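Local coordinates for PpBBE-like 1 D396N (PDB 6EO5), which acts as a cellobiose oxidase of the berberine bridge enzyme-like family, a flavoenzyme that carries bi-covalently bound FAD, at residues T136-N141 with R214-S219; D168-V173 with T209-R214; L193-R198 with E381-H386. All coordinates share one frame; numbering follows the deposited sequence.

Contact 1 of 3, residues T136-N141 with R214-S219. With FAD (flavin-adenine dinucleotide), chain C.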
loop_
_atom_site.group_PDB
_atom_site.type_symbol
_atom_site.label_atom_id
_atom_site.label_comp_id
_atom_site.label_asym_id
_atom_site.label_seq_id
_atom_site.Cartn_x
_atom_site.Cartn_y
_atom_site.Cartn_z
ATOM N N THR A 136 -16.626 0.761 -6.676
ATOM C CA THR A 136 -15.249 1.025 -6.280
ATOM C C THR A 136 -14.671 -0.236 -5.662
ATOM O O THR A 136 -15.392 -1.180 -5.331
ATOM C CB THR A 136 -15.165 2.201 -5.293
ATOM O OG1 THR A 136 -13.848 2.759 -5.310
ATOM C CG2 THR A 136 -15.517 1.760 -3.878
ATOM N N ILE A 137 -13.351 -0.249 -5.539
ATOM C CA ILE A 137 -12.692 -1.149 -4.600
ATOM C C ILE A 137 -12.199 -0.283 -3.445
ATOM O O ILE A 137 -11.969 0.924 -3.631
ATOM C CB ILE A 137 -11.545 -1.927 -5.261
ATOM C CG1 ILE A 137 -10.468 -0.974 -5.761
ATOM C CG2 ILE A 137 -12.074 -2.789 -6.373
ATOM C CD1 ILE A 137 -9.279 -1.691 -6.326
ATOM N N PRO A 138 -12.019 -0.846 -2.222
ATOM C CA PRO A 138 -11.578 -0.032 -1.076
ATOM C C PRO A 138 -10.064 0.204 -1.059
ATOM O O PRO A 138 -9.352 -0.182 -0.123
ATOM C CB PRO A 138 -12.072 -0.863 0.117
ATOM C CG PRO A 138 -12.000 -2.272 -0.362
ATOM C CD PRO A 138 -12.299 -2.244 -1.842
ATOM N N ALA A 139 -9.556 0.881 -2.092
ATOM C CA ALA A 139 -8.124 1.135 -2.204
ATOM C C ALA A 139 -7.712 2.359 -1.389
ATOM O O ALA A 139 -8.539 3.038 -0.774
ATOM C CB ALA A 139 -7.714 1.300 -3.666
ATOM N N GLY A 140 -6.405 2.638 -1.387
ATOM C CA GLY A 140 -5.844 3.764 -0.664
ATOM C C GLY A 140 -6.102 5.080 -1.370
ATOM O O GLY A 140 -6.819 5.154 -2.364
ATOM N N ASN A 141 -5.478 6.140 -0.856
ATOM C CA ASN A 141 -5.831 7.483 -1.293
ATOM C C ASN A 141 -4.745 8.204 -2.082
ATOM O O ASN A 141 -4.959 9.354 -2.474
ATOM C CB ASN A 141 -6.239 8.340 -0.091
ATOM C CG ASN A 141 -5.070 8.726 0.750
ATOM O OD1 ASN A 141 -4.152 7.922 0.955
ATOM N ND2 ASN A 141 -5.068 9.967 1.232
ATOM N N ARG A 214 -13.586 -8.114 -6.544
ATOM C CA ARG A 214 -14.930 -7.831 -6.060
ATOM C C ARG A 214 -15.080 -6.321 -5.918
ATOM O O ARG A 214 -14.190 -5.656 -5.377
ATOM C CB ARG A 214 -15.165 -8.524 -4.717
ATOM C CG ARG A 214 -16.473 -8.171 -4.046
ATOM C CD ARG A 214 -17.638 -8.866 -4.758
ATOM N NE ARG A 214 -17.522 -10.326 -4.674
ATOM C CZ ARG A 214 -17.969 -11.172 -5.600
ATOM N NH1 ARG A 214 -18.547 -10.699 -6.700
ATOM N NH2 ARG A 214 -17.822 -12.485 -5.437
ATOM N N VAL A 215 -16.175 -5.766 -6.440
ATOM C CA VAL A 215 -16.404 -4.325 -6.393
ATOM C C VAL A 215 -17.630 -4.047 -5.530
ATOM O O VAL A 215 -18.402 -4.947 -5.202
ATOM C CB VAL A 215 -16.541 -3.698 -7.794
ATOM C CG1 VAL A 215 -15.258 -3.920 -8.594
ATOM C CG2 VAL A 215 -17.762 -4.246 -8.532
ATOM N N HIS A 216 -17.786 -2.777 -5.135
ATOM C CA HIS A 216 -18.800 -2.373 -4.163
ATOM C C HIS A 216 -19.523 -1.103 -4.598
ATOM O O HIS A 216 -18.896 -0.152 -5.078
ATOM C CB HIS A 216 -18.185 -2.159 -2.778
ATOM C CG HIS A 216 -17.393 -3.333 -2.297
ATOM N ND1 HIS A 216 -17.918 -4.296 -1.464
ATOM C CD2 HIS A 216 -16.118 -3.716 -2.559
ATOM C CE1 HIS A 216 -16.998 -5.212 -1.221
ATOM N NE2 HIS A 216 -15.899 -4.885 -1.876
ATOM N N ASP A 217 -20.849 -1.097 -4.401
ATOM C CA ASP A 217 -21.680 0.036 -4.781
ATOM C C ASP A 217 -21.415 1.236 -3.879
ATOM O O ASP A 217 -21.533 1.144 -2.651
ATOM C CB ASP A 217 -23.158 -0.348 -4.713
ATOM C CG ASP A 217 -24.083 0.838 -4.979
ATOM O OD1 ASP A 217 -23.953 1.504 -6.043
ATOM O OD2 ASP A 217 -24.928 1.116 -4.107
ATOM N N VAL A 218 -21.088 2.373 -4.495
ATOM C CA VAL A 218 -20.864 3.620 -3.770
ATOM C C VAL A 218 -21.664 4.748 -4.420
ATOM O O VAL A 218 -21.180 5.877 -4.552
ATOM C CB VAL A 218 -19.362 3.971 -3.710
ATOM C CG1 VAL A 218 -18.683 3.177 -2.606
ATOM C CG2 VAL A 218 -18.668 3.721 -5.061
ATOM N N SER A 219 -22.902 4.457 -4.827
ATOM C CA SER A 219 -23.686 5.469 -5.532
ATOM C C SER A 219 -24.402 6.415 -4.575
ATOM O O SER A 219 -24.677 7.562 -4.944
ATOM C CB SER A 219 -24.692 4.804 -6.463
ATOM O OG SER A 219 -25.636 4.054 -5.716
HETATM P PA FAD C . 5.860 -0.844 -6.781
HETATM O O1A FAD C . 7.135 -0.207 -6.250
HETATM O O2A FAD C . 5.797 -0.804 -8.287
HETATM O O5B FAD C . 5.610 -2.344 -6.239
HETATM C C5B FAD C . 5.891 -2.705 -4.904
HETATM C C4B FAD C . 6.282 -4.176 -4.811
HETATM O O4B FAD C . 5.327 -4.979 -5.480
HETATM C C3B FAD C . 7.621 -4.454 -5.473
HETATM O O3B FAD C . 8.242 -5.522 -4.791
HETATM C C2B FAD C . 7.222 -4.920 -6.848
HETATM O O2B FAD C . 8.211 -5.728 -7.436
HETATM C C1B FAD C . 5.927 -5.670 -6.565
HETATM N N9A FAD C . 5.087 -5.679 -7.783
HETATM C C8A FAD C . 4.700 -4.587 -8.525
HETATM N N7A FAD C . 3.960 -5.010 -9.572
HETATM C C5A FAD C . 3.870 -6.356 -9.516
HETATM C C6A FAD C . 3.248 -7.279 -10.337
HETATM N N6A FAD C . 2.581 -6.863 -11.408
HETATM N N1A FAD C . 3.321 -8.621 -10.033
HETATM C C2A FAD C . 4.024 -9.033 -8.925
HETATM N N3A FAD C . 4.650 -8.113 -8.111
HETATM C C4A FAD C . 4.576 -6.792 -8.405
HETATM N N1 FAD C . -0.576 2.044 1.291
HETATM C C2 FAD C . -1.880 1.810 1.740
HETATM O O2 FAD C . -2.269 0.685 2.120
HETATM N N3 FAD C . -2.781 2.862 1.752
HETATM C C4 FAD C . -2.400 4.120 1.336
HETATM O O4 FAD C . -3.223 5.030 1.345
HETATM C C4X FAD C . -1.106 4.353 0.895
HETATM N N5 FAD C . -0.746 5.603 0.437
HETATM C C5X FAD C . 0.416 5.760 -0.293
HETATM C C6 FAD C . 0.698 6.994 -0.868
HETATM C C7 FAD C . 1.798 7.186 -1.720
HETATM C C7M FAD C . 2.060 8.540 -2.340
HETATM C C8 FAD C . 2.696 6.113 -1.896
HETATM C C8M FAD C . 3.968 6.278 -2.706
HETATM C C9 FAD C . 2.443 4.898 -1.231
HETATM C C9A FAD C . 1.298 4.692 -0.440
HETATM N N10 FAD C . 1.042 3.509 0.265
HETATM C C10 FAD C . -0.200 3.298 0.832
HETATM C "C1'" FAD C . 1.962 2.336 0.188
HETATM C "C2'" FAD C . 1.567 1.473 -1.007
HETATM O "O2'" FAD C . 0.445 0.660 -0.749
HETATM C "C3'" FAD C . 2.738 0.589 -1.369
HETATM O "O3'" FAD C . 3.805 1.458 -1.664
HETATM C "C4'" FAD C . 2.379 -0.302 -2.555
HETATM O "O4'" FAD C . 3.091 -1.518 -2.438
HETATM C "C5'" FAD C . 2.678 0.406 -3.874
HETATM O "O5'" FAD C . 2.483 -0.416 -5.007
HETATM P P FAD C . 3.130 0.050 -6.414
HETATM O O1P FAD C . 2.680 -0.889 -7.508
HETATM O O2P FAD C . 2.866 1.494 -6.749
HETATM O O3P FAD C . 4.705 0.034 -6.089
#
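The His216 ring presents an edge to the backbone of Thr136: Thr136 O lies in the ring plane, 3.8 Å from His216 CD2, while Pro138 CD approaches the same CD2 obliquely. The ring also stacks with Phe163, and its NE2 is hydrogen-bonded to Asn169. With chi1 at -53°, CG stands beside the backbone N of His216, on the side where that N bonds Thr136. That bond, His216 N to Thr136 O, measures 2.9 Å; Thr136 N returns an equal one to His216 O, so the two residues form a hydrogen-bonded antiparallel pair. Beyond it the side chains of Thr136 and Val218 cross at about a right angle, CG2 of Thr136 meeting Val218 CG1 at 3.7 Å. Ile137 CG2 rests on Val215 CG1 at 4.0 Å. Pro138 then centres an inverse gamma turn, and the backbone runs on to the flavin. There Asn141 N gives a weak hydrogen bond of 3.3 Å to FAD O4, and Gly140 CA approaches the same oxygen. The short strand 135-136 is thus fixed on the end of strand 207-217, and its outgoing loop becomes a wall of the FAD pocket. Helix 122-133 packs on Thr136 and Ile137, helix 147-153 receives Ile137 and Ala139, and strand 113-117 meets Val215.

Contact 2 of 3, residues D168-V173 with T209-R214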
loop_
_atom_site.group_PDB
_atom_site.type_symbol
_atom_site.label_atom_id
_atom_site.label_comp_id
_atom_site.label_asym_id
_atom_site.label_seq_id
_atom_site.Cartn_x
_atom_site.Cartn_y
_atom_site.Cartn_z
ATOM N N ASP A 168 -8.252 -8.261 0.268
ATOM C CA ASP A 168 -9.429 -9.044 0.613
ATOM C C ASP A 168 -10.425 -9.152 -0.533
ATOM O O ASP A 168 -11.370 -9.949 -0.442
ATOM C CB ASP A 168 -10.140 -8.421 1.817
ATOM C CG ASP A 168 -9.428 -8.679 3.130
ATOM O OD1 ASP A 168 -8.826 -9.763 3.276
ATOM O OD2 ASP A 168 -9.497 -7.796 4.021
ATOM N N ASN A 169 -10.271 -8.345 -1.581
ATOM C CA ASN A 169 -11.217 -8.310 -2.685
ATOM C C ASN A 169 -10.620 -8.869 -3.967
ATOM O O ASN A 169 -11.262 -8.809 -5.023
ATOM C CB ASN A 169 -11.718 -6.882 -2.905
ATOM C CG ASN A 169 -12.682 -6.438 -1.831
ATOM O OD1 ASN A 169 -13.864 -6.748 -1.895
ATOM N ND2 ASN A 169 -12.180 -5.714 -0.829
ATOM N N ILE A 170 -9.391 -9.376 -3.903
ATOM C CA ILE A 170 -8.841 -10.152 -5.003
ATOM C C ILE A 170 -9.619 -11.459 -5.087
ATOM O O ILE A 170 -9.591 -12.278 -4.161
ATOM C CB ILE A 170 -7.340 -10.400 -4.805
ATOM C CG1 ILE A 170 -6.559 -9.080 -4.837
ATOM C CG2 ILE A 170 -6.830 -11.388 -5.840
ATOM C CD1 ILE A 170 -5.058 -9.225 -4.535
ATOM N N LEU A 171 -10.352 -11.641 -6.184
ATOM C CA LEU A 171 -11.060 -12.886 -6.439
ATOM C C LEU A 171 -10.227 -13.857 -7.258
ATOM O O LEU A 171 -10.467 -15.074 -7.191
ATOM C CB LEU A 171 -12.381 -12.607 -7.169
ATOM C CG LEU A 171 -13.584 -12.062 -6.402
ATOM C CD1 LEU A 171 -14.598 -11.535 -7.372
ATOM C CD2 LEU A 171 -14.211 -13.157 -5.562
ATOM N N GLU A 172 -9.243 -13.344 -8.000
ATOM C CA GLU A 172 -8.422 -14.140 -8.893
ATOM C C GLU A 172 -7.303 -13.269 -9.448
ATOM O O GLU A 172 -7.491 -12.071 -9.667
ATOM C CB GLU A 172 -9.266 -14.713 -10.035
ATOM C CG GLU A 172 -8.509 -15.613 -10.986
ATOM C CD GLU A 172 -9.258 -15.870 -12.283
ATOM O OE1 GLU A 172 -10.172 -16.727 -12.283
ATOM O OE2 GLU A 172 -8.929 -15.207 -13.301
ATOM N N VAL A 173 -6.136 -13.880 -9.668
ATOM C CA VAL A 173 -5.042 -13.254 -10.402
ATOM C C VAL A 173 -4.608 -14.183 -11.524
ATOM O O VAL A 173 -4.855 -15.391 -11.499
ATOM C CB VAL A 173 -3.807 -12.926 -9.523
ATOM C CG1 VAL A 173 -4.109 -11.817 -8.546
ATOM C CG2 VAL A 173 -3.319 -14.169 -8.805
ATOM N N THR A 209 -0.210 -10.353 -14.099
ATOM C CA THR A 209 -0.579 -9.577 -15.277
ATOM C C THR A 209 -1.966 -8.963 -15.179
ATOM O O THR A 209 -2.191 -7.891 -15.750
ATOM C CB THR A 209 -0.506 -10.440 -16.539
ATOM O OG1 THR A 209 -1.280 -11.630 -16.342
ATOM C CG2 THR A 209 0.942 -10.801 -16.847
ATOM N N GLN A 210 -2.898 -9.597 -14.468
ATOM C CA GLN A 210 -4.186 -8.961 -14.252
ATOM C C GLN A 210 -4.817 -9.446 -12.953
ATOM O O GLN A 210 -4.508 -10.528 -12.444
ATOM C CB GLN A 210 -5.136 -9.192 -15.430
ATOM C CG GLN A 210 -5.696 -10.590 -15.562
ATOM C CD GLN A 210 -6.886 -10.621 -16.504
ATOM O OE1 GLN A 210 -6.977 -9.811 -17.432
ATOM N NE2 GLN A 210 -7.817 -11.540 -16.256
ATOM N N PHE A 211 -5.703 -8.606 -12.424
ATOM C CA PHE A 211 -6.501 -8.882 -11.243
ATOM C C PHE A 211 -7.977 -8.981 -11.610
ATOM O O PHE A 211 -8.449 -8.328 -12.546
ATOM C CB PHE A 211 -6.356 -7.771 -10.203
ATOM C CG PHE A 211 -5.022 -7.698 -9.559
ATOM C CD1 PHE A 211 -4.766 -8.419 -8.404
ATOM C CD2 PHE A 211 -4.033 -6.880 -10.074
ATOM C CE1 PHE A 211 -3.542 -8.353 -7.787
ATOM C CE2 PHE A 211 -2.789 -6.802 -9.459
ATOM C CZ PHE A 211 -2.545 -7.541 -8.312
ATOM N N THR A 212 -8.717 -9.771 -10.838
ATOM C CA THR A 212 -10.174 -9.716 -10.837
ATOM C C THR A 212 -10.631 -9.371 -9.429
ATOM O O THR A 212 -10.377 -10.138 -8.492
ATOM C CB THR A 212 -10.805 -11.034 -11.287
ATOM O OG1 THR A 212 -10.363 -11.344 -12.611
ATOM C CG2 THR A 212 -12.308 -10.898 -11.298
ATOM N N PHE A 213 -11.315 -8.231 -9.293
ATOM C CA PHE A 213 -11.715 -7.674 -8.006
ATOM C C PHE A 213 -13.213 -7.799 -7.782
ATOM O O PHE A 213 -14.007 -7.622 -8.709
ATOM C CB PHE A 213 -11.333 -6.196 -7.896
ATOM C CG PHE A 213 -9.867 -5.962 -7.727
ATOM C CD1 PHE A 213 -9.243 -6.275 -6.526
ATOM C CD2 PHE A 213 -9.111 -5.429 -8.760
ATOM C CE1 PHE A 213 -7.895 -6.058 -6.350
ATOM C CE2 PHE A 213 -7.757 -5.207 -8.594
ATOM C CZ PHE A 213 -7.145 -5.523 -7.384
ATOM N N ARG A 214 -13.586 -8.114 -6.544
ATOM C CA ARG A 214 -14.930 -7.831 -6.060
ATOM C C ARG A 214 -15.080 -6.321 -5.918
ATOM O O ARG A 214 -14.190 -5.656 -5.377
ATOM C CB ARG A 214 -15.165 -8.524 -4.717
ATOM C CG ARG A 214 -16.473 -8.171 -4.046
ATOM C CD ARG A 214 -17.638 -8.866 -4.758
ATOM N NE ARG A 214 -17.522 -10.326 -4.674
ATOM C CZ ARG A 214 -17.969 -11.172 -5.600
ATOM N NH1 ARG A 214 -18.547 -10.699 -6.700
ATOM N NH2 ARG A 214 -17.822 -12.485 -5.437
HETATM O O HOH W 1 -7.932 -12.239 -13.556
#
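Gln210 O receives Val173 CA-H at 3.4 Å, beside the Val173-Phe211 pair, in an antiparallel strand pair interrupted by a classic beta bulge. The NE2 of Gln210 donates to a water that also gives a hydrogen bond to Glu172 OE2 and bonds Thr212 OG1, tying three side chains together; Glu172 OE1 is held separately by Asn186. Phe211 comes next, lying side by side with Val173, whose CG1 is 3.5 Å from Phe211 CD1. Thr212 marks the bulge: its N bonds Glu172 O at 2.9 Å, and its O accepts Leu171 N at 2.8 Å together with a weaker bond from Glu172 N. Two residues therefore face one, and the register shifts by one. Phe213 returns to the side of the sheet used by Phe211, with CE1 3.6 Å from Ile170 CG1, and helix 147-153 packs against both rings. Arg214 closes the pairing through its N, 2.9 Å from Asn169 O. Bends at chi2 (74°) and chi3 (63°) fold its chain back toward Leu171, and NH1 makes a weak bond to Lys112 O. An alanine here would probably uncover the end of Leu171 and deprive Lys112 O of this donor, since everything beyond CB would be gone. In the deposited chain, Leu171 CD1 sits 3.8 Å above the plane of the Arg214 guanidinium, over its centre, while Leu171 CD2 touches NH2.

Contact 3 of 3, residues L193-R198 with E381-H386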
loop_
_atom_site.group_PDB
_atom_site.type_symbol
_atom_site.label_atom_id
_atom_site.label_comp_id
_atom_site.label_asym_id
_atom_site.label_seq_id
_atom_site.Cartn_x
_atom_site.Cartn_y
_atom_site.Cartn_z
ATOM N N LEU A 193 -1.064 -20.735 -4.299
ATOM C CA LEU A 193 -0.651 -19.473 -4.900
ATOM C C LEU A 193 -1.654 -18.367 -4.591
ATOM O O LEU A 193 -1.274 -17.205 -4.386
ATOM C CB LEU A 193 -0.491 -19.666 -6.404
ATOM C CG LEU A 193 0.161 -18.547 -7.197
ATOM C CD1 LEU A 193 1.537 -18.274 -6.662
ATOM C CD2 LEU A 193 0.225 -18.957 -8.647
ATOM N N TYR A 194 -2.944 -18.713 -4.537
ATOM C CA TYR A 194 -3.965 -17.715 -4.255
ATOM C C TYR A 194 -3.845 -17.206 -2.821
ATOM O O TYR A 194 -4.008 -16.011 -2.565
ATOM C CB TYR A 194 -5.352 -18.304 -4.536
ATOM C CG TYR A 194 -6.520 -17.357 -4.336
ATOM C CD1 TYR A 194 -6.609 -16.156 -5.041
ATOM C CD2 TYR A 194 -7.551 -17.680 -3.457
ATOM C CE1 TYR A 194 -7.695 -15.295 -4.860
ATOM C CE2 TYR A 194 -8.638 -16.834 -3.271
ATOM C CZ TYR A 194 -8.699 -15.647 -3.968
ATOM O OH TYR A 194 -9.777 -14.822 -3.757
ATOM N N PHE A 195 -3.549 -18.099 -1.879
ATOM C CA PHE A 195 -3.259 -17.682 -0.507
ATOM C C PHE A 195 -2.060 -16.736 -0.451
ATOM O O PHE A 195 -2.105 -15.688 0.210
ATOM C CB PHE A 195 -3.018 -18.926 0.345
ATOM C CG PHE A 195 -2.576 -18.649 1.738
ATOM C CD1 PHE A 195 -1.231 -18.432 2.027
ATOM C CD2 PHE A 195 -3.484 -18.675 2.776
ATOM C CE1 PHE A 195 -0.807 -18.202 3.316
ATOM C CE2 PHE A 195 -3.067 -18.445 4.081
ATOM C CZ PHE A 195 -1.726 -18.206 4.347
ATOM N N ALA A 196 -0.979 -17.085 -1.150
ATOM C CA ALA A 196 0.256 -16.316 -1.039
ATOM C C ALA A 196 0.099 -14.892 -1.566
ATOM O O ALA A 196 0.657 -13.951 -0.983
ATOM C CB ALA A 196 1.388 -17.032 -1.776
ATOM N N ILE A 197 -0.624 -14.706 -2.678
ATOM C CA ILE A 197 -0.611 -13.397 -3.331
ATOM C C ILE A 197 -1.497 -12.394 -2.595
ATOM O O ILE A 197 -1.353 -11.184 -2.805
ATOM C CB ILE A 197 -1.006 -13.488 -4.823
ATOM C CG1 ILE A 197 -2.458 -13.937 -4.997
ATOM C CG2 ILE A 197 -0.076 -14.410 -5.604
ATOM C CD1 ILE A 197 -3.455 -12.774 -5.111
ATOM N N ARG A 198 -2.405 -12.863 -1.736
ATOM C CA ARG A 198 -3.226 -11.993 -0.895
ATOM C C ARG A 198 -2.459 -11.598 0.372
ATOM O O ARG A 198 -2.785 -11.995 1.493
ATOM C CB ARG A 198 -4.538 -12.687 -0.550
ATOM C CG ARG A 198 -5.555 -12.680 -1.672
ATOM C CD ARG A 198 -6.148 -14.061 -1.933
ATOM N NE ARG A 198 -7.342 -14.368 -1.146
ATOM C CZ ARG A 198 -7.527 -15.504 -0.477
ATOM N NH1 ARG A 198 -6.602 -16.453 -0.498
ATOM N NH2 ARG A 198 -8.648 -15.702 0.200
ATOM N N GLU A 381 -6.588 -17.716 6.445
ATOM C CA GLU A 381 -7.031 -17.888 5.068
ATOM C C GLU A 381 -6.376 -16.934 4.086
ATOM O O GLU A 381 -6.619 -17.058 2.884
ATOM C CB GLU A 381 -8.552 -17.740 4.969
ATOM C CG GLU A 381 -9.299 -18.884 5.608
ATOM C CD GLU A 381 -10.787 -18.635 5.694
ATOM O OE1 GLU A 381 -11.243 -17.557 5.238
ATOM O OE2 GLU A 381 -11.496 -19.521 6.220
ATOM N N THR A 382 -5.570 -15.984 4.551
ATOM C CA THR A 382 -4.795 -15.146 3.646
ATOM C C THR A 382 -3.383 -14.989 4.184
ATOM O O THR A 382 -3.118 -15.180 5.372
ATOM C CB THR A 382 -5.422 -13.749 3.431
ATOM O OG1 THR A 382 -5.355 -12.988 4.644
ATOM C CG2 THR A 382 -6.881 -13.862 2.961
ATOM N N ALA A 383 -2.475 -14.641 3.276
ATOM C CA ALA A 383 -1.124 -14.287 3.674
ATOM C C ALA A 383 -1.084 -13.015 4.516
ATOM O O ALA A 383 -0.059 -12.744 5.146
ATOM C CB ALA A 383 -0.243 -14.125 2.434
ATOM N N PHE A 384 -2.158 -12.229 4.541
ATOM C CA PHE A 384 -2.221 -11.028 5.366
ATOM C C PHE A 384 -2.745 -11.405 6.750
ATOM O O PHE A 384 -3.890 -11.849 6.885
ATOM C CB PHE A 384 -3.106 -9.960 4.717
ATOM C CG PHE A 384 -2.992 -8.612 5.360
ATOM C CD1 PHE A 384 -3.779 -8.285 6.458
ATOM C CD2 PHE A 384 -2.077 -7.677 4.886
ATOM C CE1 PHE A 384 -3.668 -7.043 7.069
ATOM C CE2 PHE A 384 -1.958 -6.431 5.492
ATOM C CZ PHE A 384 -2.768 -6.113 6.583
ATOM N N ILE A 385 -1.912 -11.210 7.772
ATOM C CA ILE A 385 -2.176 -11.748 9.105
ATOM C C ILE A 385 -2.705 -10.707 10.089
ATOM O O ILE A 385 -3.255 -11.086 11.133
ATOM C CB ILE A 385 -0.906 -12.413 9.693
ATOM C CG1 ILE A 385 0.184 -11.365 9.971
ATOM C CG2 ILE A 385 -0.384 -13.514 8.766
ATOM C CD1 ILE A 385 1.354 -11.892 10.811
ATOM N N HIS A 386 -2.563 -9.419 9.791
ATOM C CA HIS A 386 -2.819 -8.365 10.771
ATOM C C HIS A 386 -4.319 -8.124 10.878
ATOM O O HIS A 386 -4.875 -7.150 10.365
ATOM C CB HIS A 386 -2.052 -7.113 10.379
ATOM C CG HIS A 386 -0.674 -7.407 9.882
ATOM N ND1 HIS A 386 0.328 -7.890 10.703
ATOM C CD2 HIS A 386 -0.142 -7.335 8.639
ATOM C CE1 HIS A 386 1.420 -8.089 9.986
ATOM N NE2 HIS A 386 1.164 -7.754 8.731
#
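Phe195 and Thr382 bring their CA atoms to 5.1 Å, and Ala196 and Ala383 come almost as close, where the loop 381-386 passes helix 191-200. One backbone hydrogen bond joins the two segments, from Ala383 N to Phe195 O at 3.3 Å; its donor angle of 140° and a 34° tilt from the carbonyl plane make it a bent bond. Arg198 O also faces the loop, 3.1 Å from Phe384 N, and Ala383 CB sits close to the carbonyl oxygens of Phe195, Ala196 and Arg198. Among the side chains, Phe195 lays one ring face on the peptide between Thr382 and Ala383: Ala383 N is 3.7 Å above the ring centre, and Thr382 C lies above the same face but toward the rim. Since CG is anti to the backbone N (chi1 174°), the Phe195 ring begins beside its own carbonyl carbon, near the O that bonds Ala383. The Arg198 guanidinium is sandwiched, with Thr382 CG2 3.7 Å above one face and Tyr194 CE2 over the centre of the other. NH1 also makes a weak bond of 3.3 Å to Tyr194 O, which would limit rotation of the group. Thr382 OG1, pointed away from this sandwich, is hydrogen-bonded to Arg387. The contact joins a helix that packs on strands 170-176 and 182-186 to the connection between strands 361-367 and 391-398 of the seven-stranded sheet. Helix 446-456 spans the junction, with Leu449 touching both Ala196 and Ala383.

Contacts 1 and 2 lie 13 Å apart between centres and share strand 207-217, meeting at Arg214; contact 2 is nested within the chain loop that contact 1 closes. Asn169 OD1 and His216 NE2, 2.8 Å apart, connect them. Contact 3, also 13 Å from contact 2, packs against strand 170-176 of the same sheet: Tyr194 OH reaches Ile170 O at 2.6 Å, and Ile197 touches Ile170 and Val173. Contacts 1 and 3, 20 Å apart, do not touch. Along the chain 193-198 falls between the two strands of contact 2, whereas 381-386 follows much later. The series thus runs from the flavin-side loop through the six-stranded sheet to a connection of the seven-stranded sheet.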